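Phosphopantetheine adenylyltransferase (Archaeoglobus fulgidus, PDB 3DO8) probably catalyses the reversible transfer of an adenylyl group from ATP to 4'-phosphopantetheine, giving dephospho-CoA and pyrophosphate on the pathway to coenzyme A. Local coordinates at residues A[3-8]-A[18-23]; A[33-38]-A[49-54]; A[90-95]-A[115-120]. One frame throughout, in Å; residues are numbered along the deposited sequence.

Contact 1 (A[3-8]-A[18-23]); sequences VALGGT and KLIDVA
L5 reaches from strand 3-7 onto helix 14-27 and divides its two methyl groups between different helix residues. Its CG stands anti to the backbone N (chi1 169°), and the branch beyond it opens over the helix. CD1 meets L19 CD1 at 3.8 Å, the two leucine side chains crossing obliquely. CD2 turns to other residues of the helix: it touches I20 CG1 at 3.9 Å, where the side chains lie at about a right angle, and reaches A23 CB at 4.1 Å. One helical turn on from L19 and I20, A23 also takes V3. V3 CG1 rests on A23 CB at 3.9 Å, while V3 CG2 leans toward the carbonyl oxygen A23 O. No hydrogen bond joins the two segments; the union is entirely van der Waals packing between buried residues. Strand and helix run nearly antiparallel, 168° between their directions, with axes 9.4 Å apart. This is the first half of the beta-alpha-beta unit formed by strand 3-7, helix 14-27 and strand 31-36. Farther out, I20 packs on V62 and Y66 of helix 51-66, L19 reaches V120 on strand 116-121, and V3 touches V91 on strand 89-92.

Contact 2 (A[33-38]-A[49-54]); sequences IGVTSD and LPFAIR
R54 and D38 carry most of the polar load where the end of strand 31-36 meets the start of helix 51-66. Hydrogen bonds come first. The R54 guanidinium presents NH1 and NH2 end-on to a single atom, T36 O, at 3.0 Å from NH1 and 2.9 Å from NH2, with that oxygen close to the guanidinium plane. NH1 also makes a weak bond to T36 OG1, a hydroxyl more firmly engaged with T8 OG1. R54 NH1 donates to T8 O as well. The chain bends at chi3 (-74°), which swings NE round to donate to L49 O at 2.9 Å and so fixes the group's rotation.

The charged contact is the salt bridge of R54 NH2 with D38 OD1, 3.1 Å long, the carboxylate turned 54° from the guanidinium. The same OD1 accepts F51 N at 2.7 Å through its syn lone pair, and water 1 bridges it to L49 O. Lying at the N-terminal end of helix 51-66, this carboxylate has a helix start and the R54 charge beside it, and both would probably favour its negative charge. An alanine in place of R54 would probably leave D38 without its charged mate and T36 O without both guanidinium donors.

Apolar packing adds V35 CG1 against F51 CD1 at 3.8 Å. The F51 ring turns its edge to the strand, T36 O lying in the ring plane, and K74 makes a cation-pi contact with the ring.

S37, meanwhile, is the N-cap of helix 38-44, its OG bonded to M40 N. The whole is a junction at the C-terminal edge of a parallel sheet, where a strand end is tied to a helix start, in the Rossmann-like alpha/beta fold of the cytidylyltransferase-like family.

Contact 3 (A[90-95]-A[115-120]); sequences LVVSPE and ITIVKV
V92 and I117 touch on one face of the sheet, V91 and V120 on the other. V92 has CG2 between its backbone N and carbonyl carbon (CG1 at chi1 -65°), and that methyl lies 3.7 Å from I117 CG2. On the opposite face V91 CG1 meets V120 CG2 at 3.8 Å. At the start of the pairing, I115 CG2 packs against L90 CB at 3.7 Å. K119 runs out extended as far as CE, which passes P94 CA at 3.9 Å; its NZ then pairs with D121, and Y97 offers the lysine a cation-pi contact. P94 CD sits 3.3 Å from V120 O. Beneath these side chains the two strands form a parallel ladder: L90 N to T116 O, V118 N to L90 O, V92 N to V118 O, and V120 N to V92 O, the last 2.8 Å and almost straight. The strands belong to a beta-alpha-beta unit through helix 97-110, and K119 pairs antiparallel with a strand of the second subunit. The chemistry therefore implies two separate jobs: backbone bonds set the register, while branched aliphatic side chains fill both faces, leaving charge to K119 at the end of the ladder.

Contacts 1 and 3 are buried, their centres 8 Å apart, and they reach the same sheet through neighbouring strands 3-7 and 89-92, where A4 O bonds V91 N; contact 3 runs on to 116-121, an outermost strand within this chain. Contact 1 is purely apolar, helix on strand, whereas contact 3 adds a backbone ladder; both touch the second subunit, and at contact 3 the sheet continues into it. Contact 2 is only partly buried and lies farther from the centre, on the far side from contact 3, some 20 Å between centres. It is the polar one, built on an arginine's hydrogen bonds and salt bridge, with one bridging water. Contact 1 joins it through strand 3-7, with L5 O probably bonded to G34 N.

Contact 1 (A[3-8]-A[18-23])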
ATOM      1  N   VAL A   3      -2.109  -2.664  11.796  1.00 14.40           N
ATOM      2  CA  VAL A   3      -2.657  -1.942  10.620  1.00 14.06           C
ATOM      3  C   VAL A   3      -4.071  -1.395  10.887  1.00 12.89           C
ATOM      4  O   VAL A   3      -4.946  -2.141  11.353  1.00 14.14           O
ATOM      5  CB  VAL A   3      -2.734  -2.850   9.373  1.00 13.71           C
ATOM      6  CG1 VAL A   3      -3.246  -2.044   8.174  1.00 15.31           C
ATOM      7  CG2 VAL A   3      -1.398  -3.510   9.081  1.00 16.19           C
ATOM      8  N   ALA A   4      -4.275  -0.109  10.584  1.00 12.21           N
ATOM      9  CA  ALA A   4      -5.563   0.584  10.594  1.00 12.13           C
ATOM     10  C   ALA A   4      -6.145   0.730   9.194  1.00 11.99           C
ATOM     11  O   ALA A   4      -5.425   1.028   8.273  1.00 12.37           O
ATOM     12  CB  ALA A   4      -5.410   1.943  11.170  1.00 12.90           C
ATOM     13  N   LEU A   5      -7.441   0.471   9.079  1.00 13.40           N
ATOM     14  CA  LEU A   5      -8.217   0.647   7.873  1.00 12.60           C
ATOM     15  C   LEU A   5      -9.598   1.085   8.328  1.00 12.39           C
ATOM     16  O   LEU A   5     -10.113   0.554   9.270  1.00 13.27           O
ATOM     17  CB  LEU A   5      -8.373  -0.706   7.132  1.00 13.90           C
ATOM     18  CG  LEU A   5      -9.351  -0.798   5.985  1.00 16.06           C
ATOM     19  CD1 LEU A   5      -8.980   0.169   4.862  1.00 16.87           C
ATOM     20  CD2 LEU A   5      -9.390  -2.196   5.495  1.00 14.54           C
ATOM     21  N   GLY A   6     -10.207   2.018   7.625  1.00 12.20           N
ATOM     22  CA  GLY A   6     -11.546   2.473   7.962  1.00 13.19           C
ATOM     23  C   GLY A   6     -12.402   2.748   6.757  1.00 13.49           C
ATOM     24  O   GLY A   6     -11.892   2.919   5.657  1.00 15.10           O
ATOM     25  N   GLY A   7     -13.711   2.763   6.970  1.00 12.80           N
ATOM     26  CA  GLY A   7     -14.635   3.053   5.894  1.00 14.21           C
ATOM     27  C   GLY A   7     -16.083   2.949   6.317  1.00 13.50           C
ATOM     28  O   GLY A   7     -16.396   2.600   7.446  1.00 13.18           O
ATOM     29  N   THR A   8     -16.953   3.295   5.375  1.00 14.15           N
ATOM     30  CA  THR A   8     -18.387   3.107   5.511  1.00 14.26           C
ATOM     31  C   THR A   8     -18.795   1.761   4.892  1.00 14.59           C
ATOM     32  O   THR A   8     -19.634   1.090   5.427  1.00 14.76           O
ATOM     33  CB  THR A   8     -19.149   4.274   4.848  1.00 15.05           C
ATOM     34  OG1 THR A   8     -18.890   5.465   5.575  1.00 15.52           O
ATOM     35  CG2 THR A   8     -20.628   4.005   4.830  1.00 15.72           C
ATOM     36  N   LYS A  18      -9.748  -4.189  -2.446  1.00 12.91           N
ATOM     37  CA  LYS A  18      -8.313  -3.955  -2.609  1.00 13.91           C
ATOM     38  C   LYS A  18      -7.705  -3.442  -1.314  1.00 13.08           C
ATOM     39  O   LYS A  18      -6.624  -3.879  -0.905  1.00 13.01           O
ATOM     40  CB  LYS A  18      -8.033  -2.998  -3.747  1.00 14.14           C
ATOM     41  CG  LYS A  18      -8.389  -3.546  -5.120  1.00 16.78           C
ATOM     42  CD  LYS A  18      -8.278  -2.504  -6.227  1.00 19.10           C
ATOM     43  CE  LYS A  18      -8.309  -3.178  -7.609  1.00 22.60           C
ATOM     44  NZ  LYS A  18      -8.158  -2.138  -8.656  1.00 27.88           N
ATOM     45  N   LEU A  19      -8.387  -2.506  -0.672  1.00 12.55           N
ATOM     46  CA  LEU A  19      -7.899  -1.969   0.595  1.00 12.88           C
ATOM     47  C   LEU A  19      -7.739  -3.094   1.626  1.00 12.80           C
ATOM     48  O   LEU A  19      -6.749  -3.161   2.363  1.00 12.07           O
ATOM     49  CB  LEU A  19      -8.872  -0.936   1.152  1.00 14.18           C
ATOM     50  CG  LEU A  19      -9.099   0.370   0.416  1.00 17.04           C
ATOM     51  CD1 LEU A  19      -9.858   1.381   1.324  1.00 18.47           C
ATOM     52  CD2 LEU A  19      -7.781   0.928  -0.074  1.00 19.93           C
ATOM     53  N   ILE A  20      -8.765  -3.930   1.713  1.00 12.27           N
ATOM     54  CA  ILE A  20      -8.781  -5.017   2.675  1.00 12.20           C
ATOM     55  C   ILE A  20      -7.638  -5.991   2.382  1.00 11.45           C
ATOM     56  O   ILE A  20      -6.954  -6.473   3.320  1.00 12.52           O
ATOM     57  CB  ILE A  20     -10.166  -5.744   2.683  1.00 11.20           C
ATOM     58  CG1 ILE A  20     -11.214  -4.849   3.338  1.00 12.10           C
ATOM     59  CG2 ILE A  20     -10.108  -7.093   3.401  1.00 12.79           C
ATOM     60  CD1 ILE A  20     -12.668  -5.220   3.067  1.00 12.89           C
ATOM     61  N   ASP A  21      -7.407  -6.291   1.095  1.00 11.22           N
ATOM     62  CA  ASP A  21      -6.339  -7.241   0.726  1.00 10.93           C
ATOM     63  C   ASP A  21      -4.992  -6.683   1.182  1.00 10.42           C
ATOM     64  O   ASP A  21      -4.167  -7.383   1.736  1.00 11.06           O
ATOM     65  CB  ASP A  21      -6.293  -7.463  -0.785  1.00 11.64           C
ATOM     66  CG  ASP A  21      -5.393  -8.623  -1.175  1.00 12.80           C
ATOM     67  OD1 ASP A  21      -5.670  -9.756  -0.711  1.00 15.25           O
ATOM     68  OD2 ASP A  21      -4.411  -8.395  -1.956  1.00 14.13           O
ATOM     69  N   VAL A  22      -4.752  -5.421   0.879  1.00 10.55           N
ATOM     70  CA  VAL A  22      -3.471  -4.795   1.242  1.00 11.13           C
ATOM     71  C   VAL A  22      -3.336  -4.808   2.781  1.00 10.90           C
ATOM     72  O   VAL A  22      -2.308  -5.183   3.313  1.00 11.79           O
ATOM     73  CB  VAL A  22      -3.328  -3.352   0.644  1.00 11.06           C
ATOM     74  CG1 VAL A  22      -2.165  -2.601   1.284  1.00 12.23           C
ATOM     75  CG2 VAL A  22      -3.232  -3.406  -0.881  1.00 11.82           C
ATOM     76  N   ALA A  23      -4.385  -4.423   3.493  1.00 11.24           N
ATOM     77  CA  ALA A  23      -4.319  -4.349   4.953  1.00 11.85           C
ATOM     78  C   ALA A  23      -4.011  -5.719   5.555  1.00 11.80           C
ATOM     79  O   ALA A  23      -3.205  -5.821   6.472  1.00 12.41           O
ATOM     80  CB  ALA A  23      -5.604  -3.783   5.541  1.00 12.84           C
TER

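Contact 2 (A[33-38]-A[49-54])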
ATOM      1  N   ILE A  33     -10.398  -2.968  11.580  1.00 14.18           N
ATOM      2  CA  ILE A  33     -11.209  -2.351  10.565  1.00 13.20           C
ATOM      3  C   ILE A  33     -12.265  -1.477  11.247  1.00 13.18           C
ATOM      4  O   ILE A  33     -13.121  -1.991  11.973  1.00 13.87           O
ATOM      5  CB  ILE A  33     -11.922  -3.386   9.640  1.00 12.09           C
ATOM      6  CG1 ILE A  33     -10.895  -4.346   9.007  1.00 12.71           C
ATOM      7  CG2 ILE A  33     -12.714  -2.640   8.582  1.00 14.20           C
ATOM      8  CD1 ILE A  33     -11.523  -5.342   8.029  1.00 15.21           C
ATOM      9  N   GLY A  34     -12.185  -0.175  11.019  1.00 12.18           N
ATOM     10  CA  GLY A  34     -13.176   0.751  11.510  1.00 12.70           C
ATOM     11  C   GLY A  34     -14.311   0.818  10.517  1.00 13.13           C
ATOM     12  O   GLY A  34     -14.074   0.935   9.298  1.00 12.92           O
ATOM     13  N   VAL A  35     -15.537   0.752  11.035  1.00 12.36           N
ATOM     14  CA  VAL A  35     -16.726   0.943  10.215  1.00 13.23           C
ATOM     15  C   VAL A  35     -17.489   2.150  10.791  1.00 13.64           C
ATOM     16  O   VAL A  35     -17.758   2.217  12.003  1.00 13.78           O
ATOM     17  CB  VAL A  35     -17.563  -0.349  10.205  1.00 12.50           C
ATOM     18  CG1 VAL A  35     -18.914  -0.106   9.501  1.00 13.44           C
ATOM     19  CG2 VAL A  35     -16.735  -1.488   9.557  1.00 12.66           C
ATOM     20  N   THR A  36     -17.838   3.100   9.927  1.00 13.52           N
ATOM     21  CA  THR A  36     -18.458   4.341  10.380  1.00 14.83           C
ATOM     22  C   THR A  36     -19.810   4.081  11.050  1.00 15.63           C
ATOM     23  O   THR A  36     -20.605   3.248  10.599  1.00 15.00           O
ATOM     24  CB  THR A  36     -18.660   5.315   9.209  1.00 15.02           C
ATOM     25  OG1 THR A  36     -19.350   4.646   8.159  1.00 15.22           O
ATOM     26  CG2 THR A  36     -17.329   5.852   8.682  1.00 15.83           C
ATOM     27  N   SER A  37     -20.087   4.820  12.114  1.00 16.83           N
ATOM     28  CA  SER A  37     -21.427   4.842  12.695  1.00 17.62           C
ATOM     29  C   SER A  37     -22.457   5.338  11.660  1.00 18.72           C
ATOM     30  O   SER A  37     -22.098   5.980  10.656  1.00 17.64           O
ATOM     31  CB  SER A  37     -21.412   5.785  13.907  1.00 17.99           C
ATOM     32  OG  SER A  37     -21.317   7.109  13.433  1.00 17.35           O
ATOM     33  N   ASP A  38     -23.737   5.077  11.910  1.00 20.81           N
ATOM     34  CA  ASP A  38     -24.800   5.589  11.027  1.00 23.11           C
ATOM     35  C   ASP A  38     -24.717   7.114  10.868  1.00 24.66           C
ATOM     36  O   ASP A  38     -24.852   7.643   9.768  1.00 24.12           O
ATOM     37  CB  ASP A  38     -26.173   5.210  11.579  1.00 23.55           C
ATOM     38  CG  ASP A  38     -26.450   3.731  11.500  1.00 25.05           C
ATOM     39  OD1 ASP A  38     -25.675   3.023  10.836  1.00 23.99           O
ATOM     40  OD2 ASP A  38     -27.429   3.271  12.121  1.00 29.86           O
ATOM     41  N   LEU A  49     -27.866   1.302   4.820  1.00 18.18           N
ATOM     42  CA  LEU A  49     -27.567   0.111   5.618  1.00 17.39           C
ATOM     43  C   LEU A  49     -27.121   0.510   7.016  1.00 16.50           C
ATOM     44  O   LEU A  49     -26.175   1.320   7.140  1.00 15.92           O
ATOM     45  CB  LEU A  49     -26.444  -0.721   4.982  1.00 15.84           C
ATOM     46  CG  LEU A  49     -26.645  -1.203   3.542  1.00 16.96           C
ATOM     47  CD1 LEU A  49     -25.418  -2.023   3.106  1.00 14.35           C
ATOM     48  CD2 LEU A  49     -27.971  -1.973   3.377  1.00 16.62           C
ATOM     49  N   PRO A  50     -27.768  -0.044   8.055  1.00 16.79           N
ATOM     50  CA  PRO A  50     -27.305   0.191   9.428  1.00 16.48           C
ATOM     51  C   PRO A  50     -25.869  -0.273   9.644  1.00 15.58           C
ATOM     52  O   PRO A  50     -25.394  -1.179   8.948  1.00 14.54           O
ATOM     53  CB  PRO A  50     -28.236  -0.663  10.266  1.00 16.78           C
ATOM     54  CG  PRO A  50     -29.503  -0.741   9.457  1.00 18.81           C
ATOM     55  CD  PRO A  50     -28.985  -0.888   8.050  1.00 17.39           C
ATOM     56  N   PHE A  51     -25.202   0.356  10.616  1.00 15.67           N
ATOM     57  CA  PHE A  51     -23.871  -0.056  11.034  1.00 15.66           C
ATOM     58  C   PHE A  51     -23.761  -1.571  11.189  1.00 15.09           C
ATOM     59  O   PHE A  51     -22.837  -2.174  10.658  1.00 13.72           O
ATOM     60  CB  PHE A  51     -23.491   0.650  12.344  1.00 15.91           C
ATOM     61  CG  PHE A  51     -22.290   0.052  13.012  1.00 15.44           C
ATOM     62  CD1 PHE A  51     -21.022   0.434  12.618  1.00 14.85           C
ATOM     63  CD2 PHE A  51     -22.428  -0.911  14.007  1.00 15.25           C
ATOM     64  CE1 PHE A  51     -19.911  -0.121  13.213  1.00 14.77           C
ATOM     65  CE2 PHE A  51     -21.310  -1.505  14.580  1.00 15.34           C
ATOM     66  CZ  PHE A  51     -20.054  -1.103  14.177  1.00 15.95           C
ATOM     67  N   ALA A  52     -24.677  -2.193  11.927  1.00 14.56           N
ATOM     68  CA  ALA A  52     -24.600  -3.623  12.179  1.00 14.97           C
ATOM     69  C   ALA A  52     -24.550  -4.440  10.884  1.00 14.32           C
ATOM     70  O   ALA A  52     -23.831  -5.441  10.801  1.00 15.48           O
ATOM     71  CB  ALA A  52     -25.773  -4.088  13.092  1.00 16.41           C
ATOM     72  N   ILE A  53     -25.301  -4.002   9.869  1.00 13.52           N
ATOM     73  CA  ILE A  53     -25.355  -4.732   8.600  1.00 13.10           C
ATOM     74  C   ILE A  53     -24.046  -4.529   7.823  1.00 12.98           C
ATOM     75  O   ILE A  53     -23.477  -5.481   7.292  1.00 12.86           O
ATOM     76  CB  ILE A  53     -26.565  -4.276   7.756  1.00 14.32           C
ATOM     77  CG1 ILE A  53     -27.870  -4.670   8.450  1.00 13.09           C
ATOM     78  CG2 ILE A  53     -26.492  -4.813   6.329  1.00 13.71           C
ATOM     79  CD1 ILE A  53     -28.099  -6.133   8.616  1.00 16.75           C
ATOM     80  N   ARG A  54     -23.557  -3.292   7.776  1.00 11.96           N
ATOM     81  CA  ARG A  54     -22.279  -2.990   7.113  1.00 13.00           C
ATOM     82  C   ARG A  54     -21.104  -3.741   7.772  1.00 12.32           C
ATOM     83  O   ARG A  54     -20.271  -4.340   7.089  1.00 13.11           O
ATOM     84  CB  ARG A  54     -22.042  -1.474   7.051  1.00 12.76           C
ATOM     85  CG  ARG A  54     -23.075  -0.784   6.165  1.00 14.19           C
ATOM     86  CD  ARG A  54     -22.892   0.720   6.072  1.00 14.34           C
ATOM     87  NE  ARG A  54     -23.294   1.423   7.276  1.00 14.76           N
ATOM     88  CZ  ARG A  54     -22.483   2.026   8.132  1.00 15.21           C
ATOM     89  NH1 ARG A  54     -21.165   2.007   7.979  1.00 15.32           N
ATOM     90  NH2 ARG A  54     -23.030   2.649   9.172  1.00 14.70           N
TER
HETATM   91  O   HOH W   1     -25.863   4.024   8.011  1.00 30.34           O

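Contact 3 (A[90-95]-A[115-120])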
ATOM      1  N   LEU A  90      -1.327   2.688   8.111  1.00 10.72           N
ATOM      2  CA  LEU A  90      -2.689   3.147   7.922  1.00 11.33           C
ATOM      3  C   LEU A  90      -2.960   3.058   6.429  1.00 10.59           C
ATOM      4  O   LEU A  90      -2.305   3.748   5.626  1.00 10.36           O
ATOM      5  CB  LEU A  90      -2.830   4.594   8.393  1.00 11.48           C
ATOM      6  CG  LEU A  90      -4.163   5.352   8.152  1.00 13.14           C
ATOM      7  CD1 LEU A  90      -5.428   4.599   8.586  1.00 16.06           C
ATOM      8  CD2 LEU A  90      -4.078   6.788   8.777  1.00 14.77           C
ATOM      9  N   VAL A  91      -3.868   2.166   6.064  1.00 11.25           N
ATOM     10  CA  VAL A  91      -4.181   1.857   4.680  1.00 11.78           C
ATOM     11  C   VAL A  91      -5.404   2.681   4.286  1.00 12.13           C
ATOM     12  O   VAL A  91      -6.445   2.593   4.942  1.00 13.11           O
ATOM     13  CB  VAL A  91      -4.468   0.349   4.451  1.00 11.91           C
ATOM     14  CG1 VAL A  91      -4.977   0.135   2.991  1.00 14.39           C
ATOM     15  CG2 VAL A  91      -3.203  -0.448   4.734  1.00 13.13           C
ATOM     16  N   VAL A  92      -5.242   3.473   3.223  1.00 11.12           N
ATOM     17  CA  VAL A  92      -6.247   4.433   2.784  1.00 11.34           C
ATOM     18  C   VAL A  92      -6.404   4.432   1.267  1.00 12.37           C
ATOM     19  O   VAL A  92      -5.602   3.888   0.563  1.00 12.98           O
ATOM     20  CB  VAL A  92      -5.906   5.875   3.277  1.00 11.68           C
ATOM     21  CG1 VAL A  92      -5.975   5.900   4.786  1.00 13.42           C
ATOM     22  CG2 VAL A  92      -4.575   6.338   2.770  1.00 12.28           C
ATOM     23  N   SER A  93      -7.497   5.020   0.807  1.00 14.03           N
ATOM     24  CA  SER A  93      -7.781   5.188  -0.603  1.00 14.54           C
ATOM     25  C   SER A  93      -7.577   6.650  -0.948  1.00 15.11           C
ATOM     26  O   SER A  93      -7.289   7.463  -0.073  1.00 15.71           O
ATOM     27  CB  SER A  93      -9.222   4.810  -0.873  1.00 16.06           C
ATOM     28  OG  SER A  93     -10.089   5.797  -0.383  1.00 18.04           O
ATOM     29  N   PRO A  94      -7.720   7.012  -2.226  1.00 15.47           N
ATOM     30  CA  PRO A  94      -7.621   8.445  -2.550  1.00 16.58           C
ATOM     31  C   PRO A  94      -8.647   9.302  -1.828  1.00 17.77           C
ATOM     32  O   PRO A  94      -8.353  10.462  -1.523  1.00 20.38           O
ATOM     33  CB  PRO A  94      -7.829   8.472  -4.077  1.00 17.45           C
ATOM     34  CG  PRO A  94      -7.368   7.099  -4.527  1.00 17.30           C
ATOM     35  CD  PRO A  94      -7.847   6.166  -3.436  1.00 16.19           C
ATOM     36  N   GLU A  95      -9.785   8.714  -1.476  1.00 18.27           N
ATOM     37  CA  GLU A  95     -10.859   9.434  -0.809  1.00 20.11           C
ATOM     38  C   GLU A  95     -10.555   9.702   0.659  1.00 19.08           C
ATOM     39  O   GLU A  95     -11.120  10.641   1.265  1.00 20.74           O
ATOM     40  CB  GLU A  95     -12.173   8.648  -0.889  1.00 21.60           C
ATOM     41  CG  GLU A  95     -12.746   8.537  -2.294  1.00 25.73           C
ATOM     42  CD  GLU A  95     -14.086   7.806  -2.323  1.00 27.29           C
ATOM     43  OE1 GLU A  95     -14.646   7.489  -1.235  1.00 35.14           O
ATOM     44  OE2 GLU A  95     -14.596   7.545  -3.441  1.00 35.97           O
ATOM     45  N   ILE A 115       2.328   7.419  11.837  1.00 13.60           N
ATOM     46  CA  ILE A 115       1.986   6.126  11.220  1.00 12.90           C
ATOM     47  C   ILE A 115       2.411   6.162   9.747  1.00 12.54           C
ATOM     48  O   ILE A 115       2.265   7.186   9.085  1.00 13.46           O
ATOM     49  CB  ILE A 115       0.442   5.888  11.291  1.00 12.66           C
ATOM     50  CG1 ILE A 115      -0.119   6.031  12.735  1.00 13.12           C
ATOM     51  CG2 ILE A 115       0.063   4.529  10.682  1.00 14.45           C
ATOM     52  CD1 ILE A 115      -1.599   6.118  12.778  1.00 14.24           C
ATOM     53  N   THR A 116       2.918   5.048   9.228  1.00 11.56           N
ATOM     54  CA  THR A 116       3.227   4.983   7.787  1.00 11.56           C
ATOM     55  C   THR A 116       1.927   4.868   6.979  1.00 11.81           C
ATOM     56  O   THR A 116       1.202   3.894   7.129  1.00 11.11           O
ATOM     57  CB  THR A 116       4.181   3.829   7.454  1.00 11.18           C
ATOM     58  OG1 THR A 116       5.420   4.061   8.134  1.00 13.86           O
ATOM     59  CG2 THR A 116       4.460   3.783   5.953  1.00 13.88           C
ATOM     60  N   ILE A 117       1.676   5.851   6.119  1.00 11.30           N
ATOM     61  CA  ILE A 117       0.488   5.858   5.286  1.00 11.61           C
ATOM     62  C   ILE A 117       0.751   5.058   4.026  1.00 11.11           C
ATOM     63  O   ILE A 117       1.768   5.278   3.298  1.00 11.60           O
ATOM     64  CB  ILE A 117       0.033   7.288   4.928  1.00 10.94           C
ATOM     65  CG1 ILE A 117      -0.267   8.088   6.216  1.00 12.97           C
ATOM     66  CG2 ILE A 117      -1.181   7.282   4.000  1.00 12.41           C
ATOM     67  CD1 ILE A 117      -0.495   9.581   6.006  1.00 14.48           C
ATOM     68  N   VAL A 118      -0.197   4.158   3.763  1.00 10.62           N
ATOM     69  CA  VAL A 118      -0.181   3.293   2.583  1.00 10.94           C
ATOM     70  C   VAL A 118      -1.425   3.621   1.759  1.00 11.43           C
ATOM     71  O   VAL A 118      -2.537   3.278   2.140  1.00 10.90           O
ATOM     72  CB  VAL A 118      -0.121   1.786   2.979  1.00 10.92           C
ATOM     73  CG1 VAL A 118      -0.144   0.901   1.703  1.00 13.15           C
ATOM     74  CG2 VAL A 118       1.084   1.545   3.908  1.00 11.48           C
ATOM     75  N   LYS A 119      -1.234   4.363   0.664  1.00 12.44           N
ATOM     76  CA  LYS A 119      -2.336   4.822  -0.147  1.00 13.48           C
ATOM     77  C   LYS A 119      -2.524   3.858  -1.287  1.00 13.19           C
ATOM     78  O   LYS A 119      -1.626   3.647  -2.100  1.00 14.25           O
ATOM     79  CB  LYS A 119      -2.039   6.197  -0.727  1.00 13.74           C
ATOM     80  CG  LYS A 119      -3.183   6.795  -1.504  1.00 15.58           C
ATOM     81  CD  LYS A 119      -2.697   8.035  -2.213  1.00 18.31           C
ATOM     82  CE  LYS A 119      -3.795   8.707  -3.003  1.00 20.31           C
ATOM     83  NZ  LYS A 119      -3.337   9.003  -4.412  1.00 23.66           N
ATOM     84  N   VAL A 120      -3.693   3.268  -1.347  1.00 12.63           N
ATOM     85  CA  VAL A 120      -4.003   2.310  -2.413  1.00 12.70           C
ATOM     86  C   VAL A 120      -4.873   3.051  -3.423  1.00 13.51           C
ATOM     87  O   VAL A 120      -5.987   3.486  -3.096  1.00 13.69           O
ATOM     88  CB  VAL A 120      -4.741   1.123  -1.840  1.00 13.24           C
ATOM     89  CG1 VAL A 120      -5.154   0.098  -2.927  1.00 14.26           C
ATOM     90  CG2 VAL A 120      -3.900   0.495  -0.684  1.00 12.67           C
TER